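Local coordinates for 3-oxoacyl-[acyl-carrier-protein] synthase (Arabidopsis thaliana, PDB 2IX4) that catalyses the condensation steps of mitochondrial fatty acid synthesis, adding two carbons from malonyl-ACP to a growing acyl chain, at the interface of chains A and B. Numbering follows the deposited sequence. Chains: chain A/B, 3-oxoacyl-[acyl-carrier-protein] synthase.

The interface of chains A and B. Residues chain A 84, 148, 151, 157, 161, 164; chain B 285-286.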
# COMPACT_ATOMS: atom_id res chain seq x y z
N ALA A 84 3.43 -5.02 19.67
CA ALA A 84 2.78 -4.77 18.39
C ALA A 84 3.75 -4.24 17.32
O ALA A 84 3.35 -3.99 16.18
CB ALA A 84 1.62 -3.80 18.57
N PHE A 148 -1.82 -9.50 19.10
CA PHE A 148 -1.12 -8.47 18.33
C PHE A 148 -0.65 -8.96 16.96
O PHE A 148 0.04 -8.23 16.25
CB PHE A 148 0.08 -7.93 19.12
CG PHE A 148 -0.28 -7.34 20.45
CD1 PHE A 148 0.01 -8.03 21.62
CD2 PHE A 148 -0.90 -6.10 20.54
CE1 PHE A 148 -0.32 -7.50 22.86
CE2 PHE A 148 -1.24 -5.56 21.77
CZ PHE A 148 -0.94 -6.26 22.94
N PRO A 151 -2.21 -6.68 13.90
CA PRO A 151 -1.61 -5.34 13.89
C PRO A 151 -0.14 -5.28 13.46
O PRO A 151 0.27 -4.30 12.85
CB PRO A 151 -1.76 -4.87 15.34
CG PRO A 151 -2.89 -5.64 15.87
CD PRO A 151 -2.82 -6.97 15.21
N MET A 157 1.15 -0.09 8.95
CA MET A 157 1.26 0.19 10.38
C MET A 157 2.41 1.10 10.81
O MET A 157 2.38 1.67 11.90
CB MET A 157 1.22 -1.10 11.20
CG MET A 157 -0.17 -1.75 11.24
SD MET A 157 -1.50 -0.68 11.84
CE MET A 157 -1.04 -0.49 13.56
N HIS A 161 2.01 3.98 13.68
CA HIS A 161 2.87 4.13 14.86
C HIS A 161 3.58 5.48 14.92
O HIS A 161 3.76 6.04 16.00
CB HIS A 161 3.88 2.99 14.95
CG HIS A 161 3.27 1.69 15.38
ND1 HIS A 161 3.36 1.22 16.67
CD2 HIS A 161 2.57 0.76 14.69
CE1 HIS A 161 2.74 0.06 16.76
NE2 HIS A 161 2.25 -0.24 15.57
N MET A 164 0.83 8.19 15.75
CA MET A 164 0.51 8.03 17.17
C MET A 164 1.57 8.64 18.09
O MET A 164 1.23 9.31 19.07
CB MET A 164 0.35 6.56 17.53
CG MET A 164 -1.02 5.96 17.24
SD MET A 164 -1.07 4.19 17.62
CE MET A 164 -0.77 4.20 19.39
N HIS B 285 -4.63 4.85 18.99
CA HIS B 285 -4.50 3.44 19.35
C HIS B 285 -4.40 2.61 18.08
O HIS B 285 -4.97 2.99 17.04
CB HIS B 285 -5.70 3.01 20.20
CG HIS B 285 -5.57 1.65 20.82
ND1 HIS B 285 -5.92 0.49 20.16
CD2 HIS B 285 -5.14 1.27 22.05
CE1 HIS B 285 -5.71 -0.54 20.95
NE2 HIS B 285 -5.24 -0.10 22.10
N ILE B 286 -3.69 1.50 18.15
CA ILE B 286 -3.42 0.67 16.98
C ILE B 286 -4.68 0.06 16.34
O ILE B 286 -4.70 -0.20 15.13
CB ILE B 286 -2.37 -0.45 17.27
CG1 ILE B 286 -2.84 -1.36 18.41
CG2 ILE B 286 -1.01 0.18 17.58
CD1 ILE B 286 -2.06 -2.67 18.52
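B:Ile286 projects from a loop of chain B into a hydrophobic pocket on chain A. The pocket is lined by A:Ala84, A:Phe148, A:Pro151, A:Met157 and A:His161. Chain A hides 113 Å² of B:Ile286. The isoleucine CG1 sits between the backbone N and the carbonyl carbon (chi1 59°), and the chain is extended beyond that (chi2 165°). The CD1 methyl is thereby carried to the far end of the pocket. There CD1 of B:Ile286 meets CB of A:Pro151 at 3.9 Å. It also touches the CB methyl of A:Ala84. A:Phe148 crosses the isoleucine at about a right angle and reaches CD1 of B:Ile286 with CD2, at 4.1 Å.

The other branch points to a different wall. CG2 of B:Ile286 sits above the plane of the A:His161 imidazole but beyond its CE1–NE2 bond, obliquely to the ring. CG2 of B:Ile286 is 3.8 Å from CE1 of A:His161. A:Met157 bends at both chi2 and chi3 and crosses the isoleucine at about a right angle. Its CE methyl comes 3.9 Å from CB of B:Ile286, the branch point.

A:Met164 packs beside the backbone leading into the isoleucine. Its thioether SD is 3.7 Å from C of B:His285 and 3.8 Å from N of B:Ile286. SD also borders the CG2 branch. A turn at chi3 (63°) lays CE of A:Met164 against CA of B:His285, at 3.8 Å. Replacing this methionine with an alanine would probably leave a gap beside both that peptide link and CG2, and set the B:His285 backbone freer to shift.

A:Met157, A:His161 and A:Met164 all belong to helix 157-166. This helix therefore supports both the isoleucine and its backbone. The patch has a two-fold twin with the chains exchanged. Its centre is about 23 Å from A:Cys179, the active-site nucleophile, so it does not touch that catalytic residue directly. As the protein is a homodimer, the apolar fit probably helps hold the two subunits together.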